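PDB 4GNR: ABC transporter substrate-binding protein-branched chain amino acid transport from Streptococcus pneumoniae, which binds isoleucine and, as the substrate-binding component of an ABC transporter, probably hands branched-chain amino acids to its membrane partners for uptake. Local coordinates for residues 226-232 and 248-252; 156-161 and 202-206; 251-255 and 281-285. One frame throughout, in Å; residues are numbered along the deposited sequence.

Contact 1. Residues 226-232 and 248-252. With ILE (isoleucine), chain B.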
loop_
_atom_site.group_PDB
_atom_site.type_symbol
_atom_site.label_atom_id
_atom_site.label_comp_id
_atom_site.label_asym_id
_atom_site.label_seq_id
_atom_site.Cartn_x
_atom_site.Cartn_y
_atom_site.Cartn_z
ATOM N N VAL A 226 13.959 -1.879 -9.483
ATOM C CA VAL A 226 12.778 -2.658 -9.140
ATOM C C VAL A 226 12.374 -2.416 -7.701
ATOM O O VAL A 226 13.207 -2.475 -6.791
ATOM C CB VAL A 226 13.099 -4.158 -9.348
ATOM C CG1 VAL A 226 11.849 -5.029 -9.145
ATOM C CG2 VAL A 226 13.693 -4.416 -10.730
ATOM N N GLY A 227 11.091 -2.157 -7.506
ATOM C CA GLY A 227 10.577 -1.859 -6.187
ATOM C C GLY A 227 9.360 -2.656 -5.799
ATOM O O GLY A 227 8.749 -3.382 -6.583
ATOM N N GLY A 228 9.054 -2.546 -4.502
ATOM C CA GLY A 228 7.826 -3.078 -3.960
ATOM C C GLY A 228 6.693 -2.051 -4.154
ATOM O O GLY A 228 6.791 -1.081 -4.911
ATOM N N ASP A 229 5.621 -2.272 -3.403
ATOM C CA ASP A 229 4.422 -1.445 -3.547
ATOM C C ASP A 229 4.653 0.025 -3.198
ATOM O O ASP A 229 3.853 0.881 -3.587
ATOM C CB ASP A 229 3.214 -2.033 -2.818
ATOM C CG ASP A 229 3.316 -2.027 -1.276
ATOM O OD1 ASP A 229 4.418 -2.260 -0.722
ATOM O OD2 ASP A 229 2.238 -1.852 -0.622
ATOM N N GLY A 230 5.730 0.334 -2.476
ATOM C CA GLY A 230 6.028 1.726 -2.177
ATOM C C GLY A 230 6.273 2.610 -3.399
ATOM O O GLY A 230 6.216 3.843 -3.286
ATOM N N PHE A 231 6.570 2.026 -4.565
ATOM C CA PHE A 231 6.777 2.818 -5.788
ATOM C C PHE A 231 5.472 3.332 -6.414
ATOM O O PHE A 231 5.535 4.137 -7.327
ATOM C CB PHE A 231 7.509 1.989 -6.859
ATOM C CG PHE A 231 9.007 1.872 -6.714
ATOM C CD1 PHE A 231 9.665 1.811 -5.490
ATOM C CD2 PHE A 231 9.760 1.659 -7.872
ATOM C CE1 PHE A 231 11.059 1.614 -5.448
ATOM C CE2 PHE A 231 11.127 1.468 -7.825
ATOM C CZ PHE A 231 11.770 1.447 -6.615
ATOM N N ASN A 232 4.309 2.853 -5.964
ATOM C CA ASN A 232 3.055 3.305 -6.546
ATOM C C ASN A 232 2.773 4.768 -6.213
ATOM O O ASN A 232 3.156 5.272 -5.164
ATOM C CB ASN A 232 1.884 2.445 -6.049
ATOM C CG ASN A 232 1.894 1.083 -6.685
ATOM O OD1 ASN A 232 1.348 0.897 -7.782
ATOM N ND2 ASN A 232 2.477 0.119 -6.008
ATOM N N ILE A 248 11.853 1.066 -15.014
ATOM C CA ILE A 248 11.364 0.920 -13.642
ATOM C C ILE A 248 10.314 -0.201 -13.617
ATOM O O ILE A 248 9.460 -0.283 -14.497
ATOM C CB ILE A 248 10.717 2.222 -13.097
ATOM C CG1 ILE A 248 11.622 3.442 -13.255
ATOM C CG2 ILE A 248 10.261 2.055 -11.662
ATOM C CD1 ILE A 248 12.966 3.352 -12.595
ATOM N N TYR A 249 10.403 -1.056 -12.609
ATOM C CA TYR A 249 9.466 -2.165 -12.429
ATOM C C TYR A 249 9.034 -2.167 -10.982
ATOM O O TYR A 249 9.877 -1.969 -10.109
ATOM C CB TYR A 249 10.135 -3.499 -12.767
ATOM C CG TYR A 249 10.620 -3.551 -14.196
ATOM C CD1 TYR A 249 11.857 -3.007 -14.541
ATOM C CD2 TYR A 249 9.848 -4.120 -15.193
ATOM C CE1 TYR A 249 12.306 -2.999 -15.848
ATOM C CE2 TYR A 249 10.288 -4.150 -16.507
ATOM C CZ TYR A 249 11.521 -3.589 -16.832
ATOM O OH TYR A 249 11.976 -3.599 -18.142
ATOM N N PHE A 250 7.754 -2.380 -10.705
ATOM C CA PHE A 250 7.327 -2.430 -9.298
ATOM C C PHE A 250 6.014 -3.184 -9.132
ATOM O O PHE A 250 5.193 -3.297 -10.046
ATOM C CB PHE A 250 7.202 -1.018 -8.665
ATOM C CG PHE A 250 6.275 -0.087 -9.405
ATOM C CD1 PHE A 250 6.762 0.718 -10.423
ATOM C CD2 PHE A 250 4.927 0.012 -9.079
ATOM C CE1 PHE A 250 5.934 1.579 -11.102
ATOM C CE2 PHE A 250 4.093 0.875 -9.764
ATOM C CZ PHE A 250 4.599 1.658 -10.780
ATOM N N ILE A 251 5.819 -3.675 -7.914
ATOM C CA ILE A 251 4.626 -4.410 -7.565
ATOM C C ILE A 251 3.447 -3.486 -7.305
ATOM O O ILE A 251 3.581 -2.440 -6.659
ATOM C CB ILE A 251 4.869 -5.257 -6.291
ATOM C CG1 ILE A 251 5.932 -6.303 -6.599
ATOM C CG2 ILE A 251 3.575 -5.905 -5.806
ATOM C CD1 ILE A 251 6.247 -7.227 -5.479
ATOM N N SER A 252 2.279 -3.890 -7.812
ATOM C CA SER A 252 1.046 -3.167 -7.568
ATOM C C SER A 252 -0.078 -4.167 -7.323
ATOM O O SER A 252 -0.044 -5.303 -7.752
ATOM C CB SER A 252 0.678 -2.263 -8.731
ATOM O OG SER A 252 -0.473 -1.513 -8.434
HETATM N N ILE B . 2.832 -1.559 2.107
HETATM C CA ILE B . 3.500 -0.365 2.696
HETATM C C ILE B . 3.463 -0.472 4.216
HETATM O O ILE B . 4.004 0.432 4.887
HETATM C CB ILE B . 3.026 0.981 2.067
HETATM C CG1 ILE B . 1.518 1.046 1.984
HETATM C CG2 ILE B . 3.616 1.298 0.583
HETATM C CD1 ILE B . 1.028 2.378 1.461
HETATM O OXT ILE B . 2.927 -1.483 4.715
#
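This is the C-terminal end of the strands of a parallel beta-alpha-beta unit, where the loop leaving the first strand supplies part of the isoleucine pocket. V226 pairs with Y249 (CA-CA 4.7 Å) and G227 with F250 (4.5 Å). Within these segments the parallel ladder is held by two bonds: G227 N to Y249 O, 2.9 Å, and I251 N to G227 O, 3.2 Å. After G227 the chain leaves the sheet, and 229-231 form a short 3-10 turn. N232 ties this turn to the strand, because its ND2 donates both to I251 O (2.9 Å, 146° at the hydrogen) and to D229 O (2.9 Å, 172°). F231 folds back, its CB 3.5 Å from F250 CG and its ring edge meeting I248 CG2 through CD2 at 3.8 Å. A CB on G227 would come within 2.2 Å of F231 CE1, so the ring occupies the space beside that glycine. The turn points D229 at the ligand: OD2 accepts from the ammonium N of isoleucine at 2.8 Å, while OD1 (3.3 Å, weak) has Y156 OH as its stronger partner. G230 CA lies 3.7 Å from the ligand's CG2. Around this unit, strand 225-227 also pairs with strand 199-201 and strand 248-252 with strand 335-341; helix 126-139 covers V226 and I251, and N232 and S252 touch helix 281-297.

Contact 2. Residues 156-161 and 202-206; sequences YAKGIA and VPGYY. With ILE (isoleucine), chain B.
An apolar helix-to-loop contact, buried within the lobe of the seven-stranded sheet, sets the first turns of helix 155-167 against the loop that leaves strand 199-201. Residues 156-161 are regular helix, with I160 N to Y156 O at 3.1 Å and A161 N to A157 O at 2.9 Å. Segment 202-206 runs extended through P203 (phi/psi -74/124) and G204 (165/177) to Y205 (-93/168), the N-cap residue of helix 206-218. The nearest CA pair is A157 and P203, 4.7 Å. P203 is pressed against the helix: its CB lies 3.9 Å from A157 CB and 4.1 Å from I160 CB, its CG 4.3 Å from A161 CB. Y156 (chi1 t, 161°) and Y205 (chi1 m, -62°) set their rings nearly parallel, planes 3° apart and centroids 4.8 Å, but slid so that they barely overlap; Y205 CE1 sits 3.5 Å from Y156 CD2, over the Y156 face. Both tyrosines line the pocket: Y205 OH donates to isoleucine O at 2.6 Å, and Y156 CE1 lies 3.6 Å from its CA. Apolar packing of P203 and the two rings thus joins the segments, while the hydroxyls serve other partners: Y205 the ligand carboxylate, Y156 the D229 carboxylate and G230 N.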
loop_
_atom_site.group_PDB
_atom_site.type_symbol
_atom_site.label_atom_id
_atom_site.label_comp_id
_atom_site.label_asym_id
_atom_site.label_seq_id
_atom_site.Cartn_x
_atom_site.Cartn_y
_atom_site.Cartn_z
ATOM N N TYR A 156 9.344 -2.321 6.983
ATOM C CA TYR A 156 8.743 -2.628 5.691
ATOM C C TYR A 156 9.841 -3.008 4.694
ATOM O O TYR A 156 9.834 -4.096 4.087
ATOM C CB TYR A 156 7.964 -1.389 5.204
ATOM C CG TYR A 156 7.663 -1.377 3.718
ATOM C CD1 TYR A 156 6.692 -2.205 3.187
ATOM C CD2 TYR A 156 8.339 -0.530 2.851
ATOM C CE1 TYR A 156 6.413 -2.219 1.856
ATOM C CE2 TYR A 156 8.080 -0.538 1.497
ATOM C CZ TYR A 156 7.110 -1.381 1.002
ATOM O OH TYR A 156 6.859 -1.375 -0.350
ATOM N N ALA A 157 10.785 -2.090 4.543
ATOM C CA ALA A 157 11.861 -2.286 3.582
ATOM C C ALA A 157 12.715 -3.497 3.957
ATOM O O ALA A 157 13.089 -4.320 3.122
ATOM C CB ALA A 157 12.698 -1.024 3.444
ATOM N N LYS A 158 13.019 -3.595 5.243
ATOM C CA LYS A 158 13.820 -4.717 5.729
ATOM C C LYS A 158 13.136 -6.072 5.533
ATOM O O LYS A 158 13.806 -7.066 5.252
ATOM C CB LYS A 158 14.278 -4.494 7.166
ATOM C CG LYS A 158 15.316 -3.352 7.239
ATOM C CD LYS A 158 15.900 -3.048 8.594
ATOM C CE LYS A 158 14.896 -2.508 9.531
ATOM N NZ LYS A 158 15.565 -2.119 10.806
ATOM N N GLY A 159 11.811 -6.096 5.633
ATOM C CA GLY A 159 11.056 -7.337 5.414
ATOM C C GLY A 159 11.122 -7.788 3.955
ATOM O O GLY A 159 11.310 -8.963 3.658
ATOM N N ILE A 160 10.954 -6.846 3.036
ATOM C CA ILE A 160 11.069 -7.165 1.613
ATOM C C ILE A 160 12.510 -7.646 1.320
ATOM O O ILE A 160 12.724 -8.650 0.648
ATOM C CB ILE A 160 10.689 -5.964 0.726
ATOM C CG1 ILE A 160 9.214 -5.612 0.923
ATOM C CG2 ILE A 160 11.018 -6.278 -0.737
ATOM C CD1 ILE A 160 8.754 -4.438 0.080
ATOM N N ALA A 161 13.495 -6.920 1.843
ATOM C CA ALA A 161 14.901 -7.283 1.612
ATOM C C ALA A 161 15.215 -8.693 2.148
ATOM O O ALA A 161 15.898 -9.484 1.480
ATOM C CB ALA A 161 15.825 -6.254 2.220
ATOM N N VAL A 202 15.236 -1.910 -4.828
ATOM C CA VAL A 202 15.157 -0.817 -3.861
ATOM C C VAL A 202 13.894 -0.881 -3.000
ATOM O O VAL A 202 12.879 -0.271 -3.315
ATOM C CB VAL A 202 15.225 0.575 -4.568
ATOM C CG1 VAL A 202 15.251 1.724 -3.540
ATOM C CG2 VAL A 202 16.453 0.666 -5.501
ATOM N N PRO A 203 13.953 -1.620 -1.881
ATOM C CA PRO A 203 12.842 -1.645 -0.940
ATOM C C PRO A 203 12.837 -0.291 -0.186
ATOM O O PRO A 203 13.796 0.079 0.477
ATOM C CB PRO A 203 13.182 -2.822 -0.013
ATOM C CG PRO A 203 14.163 -3.637 -0.765
ATOM C CD PRO A 203 14.979 -2.613 -1.520
ATOM N N GLY A 204 11.707 0.390 -0.264
ATOM C CA GLY A 204 11.554 1.698 0.336
ATOM C C GLY A 204 10.322 2.414 -0.180
ATOM O O GLY A 204 9.570 1.901 -1.020
ATOM N N TYR A 205 10.127 3.596 0.395
ATOM C CA TYR A 205 9.007 4.492 0.107
ATOM C C TYR A 205 9.353 5.525 -0.981
ATOM O O TYR A 205 10.521 5.732 -1.303
ATOM C CB TYR A 205 8.486 5.139 1.372
ATOM C CG TYR A 205 7.940 4.163 2.406
ATOM C CD1 TYR A 205 6.955 3.246 2.088
ATOM C CD2 TYR A 205 8.338 4.231 3.723
ATOM C CE1 TYR A 205 6.413 2.414 3.056
ATOM C CE2 TYR A 205 7.765 3.406 4.703
ATOM C CZ TYR A 205 6.806 2.510 4.361
ATOM O OH TYR A 205 6.259 1.716 5.349
ATOM N N TYR A 206 8.322 6.213 -1.472
ATOM C CA TYR A 206 8.482 7.054 -2.638
ATOM C C TYR A 206 9.428 8.222 -2.494
ATOM O O TYR A 206 10.091 8.576 -3.468
ATOM C CB TYR A 206 7.116 7.556 -3.178
ATOM C CG TYR A 206 6.408 8.533 -2.251
ATOM C CD1 TYR A 206 6.631 9.897 -2.323
ATOM C CD2 TYR A 206 5.512 8.104 -1.301
ATOM C CE1 TYR A 206 5.985 10.803 -1.485
ATOM C CE2 TYR A 206 4.869 8.997 -0.456
ATOM C CZ TYR A 206 5.111 10.341 -0.544
ATOM O OH TYR A 206 4.410 11.183 0.293
HETATM N N ILE B . 2.832 -1.559 2.107
HETATM C CA ILE B . 3.500 -0.365 2.696
HETATM C C ILE B . 3.463 -0.472 4.216
HETATM O O ILE B . 4.004 0.432 4.887
HETATM C CB ILE B . 3.026 0.981 2.067
HETATM C CG1 ILE B . 1.518 1.046 1.984
HETATM C CG2 ILE B . 3.616 1.298 0.583
HETATM C CD1 ILE B . 1.028 2.378 1.461
HETATM O OXT ILE B . 2.927 -1.483 4.715
#

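Contact 3. Residues 251-255 and 281-285. With ILE (isoleucine), chain B.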
loop_
_atom_site.group_PDB
_atom_site.type_symbol
_atom_site.label_atom_id
_atom_site.label_comp_id
_atom_site.label_asym_id
_atom_site.label_seq_id
_atom_site.Cartn_x
_atom_site.Cartn_y
_atom_site.Cartn_z
ATOM N N ILE A 251 5.819 -3.675 -7.914
ATOM C CA ILE A 251 4.626 -4.410 -7.565
ATOM C C ILE A 251 3.447 -3.486 -7.305
ATOM O O ILE A 251 3.581 -2.440 -6.659
ATOM C CB ILE A 251 4.869 -5.257 -6.291
ATOM C CG1 ILE A 251 5.932 -6.303 -6.599
ATOM C CG2 ILE A 251 3.575 -5.905 -5.806
ATOM C CD1 ILE A 251 6.247 -7.227 -5.479
ATOM N N SER A 252 2.279 -3.890 -7.812
ATOM C CA SER A 252 1.046 -3.167 -7.568
ATOM C C SER A 252 -0.078 -4.167 -7.323
ATOM O O SER A 252 -0.044 -5.303 -7.752
ATOM C CB SER A 252 0.678 -2.263 -8.731
ATOM O OG SER A 252 -0.473 -1.513 -8.434
ATOM N N GLY A 253 -1.139 -3.702 -6.688
ATOM C CA GLY A 253 -2.330 -4.516 -6.433
ATOM C C GLY A 253 -3.530 -4.090 -7.245
ATOM O O GLY A 253 -4.623 -4.544 -6.971
ATOM N N PHE A 254 -3.305 -3.266 -8.260
ATOM C CA PHE A 254 -4.372 -2.731 -9.104
ATOM C C PHE A 254 -3.814 -2.401 -10.483
ATOM O O PHE A 254 -2.776 -1.759 -10.595
ATOM C CB PHE A 254 -4.960 -1.435 -8.468
ATOM C CG PHE A 254 -6.143 -0.828 -9.239
ATOM C CD1 PHE A 254 -7.346 -1.497 -9.277
ATOM C CD2 PHE A 254 -6.066 0.387 -9.882
ATOM C CE1 PHE A 254 -8.440 -1.002 -9.957
ATOM C CE2 PHE A 254 -7.180 0.895 -10.558
ATOM C CZ PHE A 254 -8.358 0.171 -10.600
ATOM N N SER A 255 -4.509 -2.864 -11.512
ATOM C CA SER A 255 -4.123 -2.596 -12.888
ATOM C C SER A 255 -5.319 -2.222 -13.731
ATOM O O SER A 255 -6.369 -2.832 -13.650
ATOM C CB SER A 255 -3.490 -3.816 -13.548
ATOM O OG SER A 255 -3.255 -3.602 -14.938
ATOM N N THR A 281 -3.115 2.329 -6.688
ATOM C CA THR A 281 -3.524 1.077 -6.069
ATOM C C THR A 281 -4.014 1.328 -4.643
ATOM O O THR A 281 -4.842 0.551 -4.148
ATOM C CB THR A 281 -2.337 0.065 -6.054
ATOM O OG1 THR A 281 -2.796 -1.205 -5.614
ATOM C CG2 THR A 281 -1.172 0.515 -5.227
ATOM N N PHE A 282 -3.504 2.358 -3.958
ATOM C CA PHE A 282 -3.909 2.606 -2.580
ATOM C C PHE A 282 -5.313 3.194 -2.513
ATOM O O PHE A 282 -6.067 2.874 -1.596
ATOM C CB PHE A 282 -2.842 3.422 -1.861
ATOM C CG PHE A 282 -1.513 2.711 -1.897
ATOM C CD1 PHE A 282 -1.402 1.423 -1.394
ATOM C CD2 PHE A 282 -0.394 3.282 -2.456
ATOM C CE1 PHE A 282 -0.204 0.704 -1.479
ATOM C CE2 PHE A 282 0.823 2.584 -2.516
ATOM C CZ PHE A 282 0.908 1.291 -2.040
ATOM N N ALA A 283 -5.668 4.071 -3.460
ATOM C CA ALA A 283 -7.055 4.556 -3.528
ATOM C C ALA A 283 -8.007 3.368 -3.768
ATOM O O ALA A 283 -9.086 3.304 -3.165
ATOM C CB ALA A 283 -7.226 5.581 -4.632
ATOM N N ALA A 284 -7.624 2.456 -4.670
ATOM C CA ALA A 284 -8.455 1.296 -4.988
ATOM C C ALA A 284 -8.634 0.390 -3.753
ATOM O O ALA A 284 -9.743 -0.038 -3.440
ATOM C CB ALA A 284 -7.824 0.528 -6.146
ATOM N N LEU A 285 -7.535 0.091 -3.055
ATOM C CA LEU A 285 -7.622 -0.742 -1.851
ATOM C C LEU A 285 -8.494 -0.083 -0.785
ATOM O O LEU A 285 -9.277 -0.764 -0.129
ATOM C CB LEU A 285 -6.231 -1.034 -1.276
ATOM C CG LEU A 285 -5.403 -2.066 -2.056
ATOM C CD1 LEU A 285 -3.941 -1.982 -1.651
ATOM C CD2 LEU A 285 -5.927 -3.494 -1.851
HETATM N N ILE B . 2.832 -1.559 2.107
HETATM C CA ILE B . 3.500 -0.365 2.696
HETATM C C ILE B . 3.463 -0.472 4.216
HETATM O O ILE B . 4.004 0.432 4.887
HETATM C CB ILE B . 3.026 0.981 2.067
HETATM C CG1 ILE B . 1.518 1.046 1.984
HETATM C CG2 ILE B . 3.616 1.298 0.583
HETATM C CD1 ILE B . 1.028 2.378 1.461
HETATM O OXT ILE B . 2.927 -1.483 4.715
#
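Segment 251-255 ends strand 248-252 and runs on as a connecting chain: S252 is extended (phi/psi -139/160), G253 kinks it (-110/14), and F254 (-153/131) and S255 (-136/138) are extended again. Facing it, residues 281-285 form the first turn of helix 281-297, with L285 N donating to T281 O at 2.9 Å. The CA atoms of F254 and T281, 4.9 Å apart, are the nearest CA pair. T281 is the centre of the contact. Its CB lies 3.4 Å from S252 OG, and its OG1 is 3.2 Å from G253 N and 3.6 Å from F254 CB. F254 then lays its ring on the helix: A284 CB stands 3.9 Å from the ring centroid and 19° off the normal, a CH-pi contact over the face, with F254 CD1 to A284 CB at 3.8 Å. The same phenylalanine touches A264 of helix 262-275, and A284 touches F267 there. Such a chain, running from a strand of one lobe towards helices that pack with the other, is consistent with one of the interlobe crossovers of the periplasmic-binding-protein fold, whose two lobes close around the ligand. S252 OG lies 3.1 Å from N232 OD1, a partner for a proton that F254 O could also accept. On the helix, the CA-to-CB bond of F282 points away from 251-255. Its ring lies in the isoleucine pocket, where one face covers the ligand's side-chain end, F282 CE1 to isoleucine CD1 at 3.6 Å, and the ring also meets that of Y23 at a steep angle.

In the fold
The three contacts approach isoleucine from different directions: contact 2 reaches its carboxylate, contact 1 its amino group and contact 3 the tip of its side chain. Contacts 1 and 2, with centres 10 Å apart, are joined beside the ligand, D229 OD1 lying 2.6 Å from Y156 OH, and deeper in the sheet, V226 O lying 2.9 Å from V202 N. Contacts 1 and 3 (centres 11 Å apart) share I251 and S252; D229 O lies 3.4 Å from F282 CZ, and N232 CG lies 3.4 Å from T281 CG2. Contacts 2 and 3 do not touch, their centres being about 17 Å and their nearest atoms about 7 Å apart, so contact 1 bridges them.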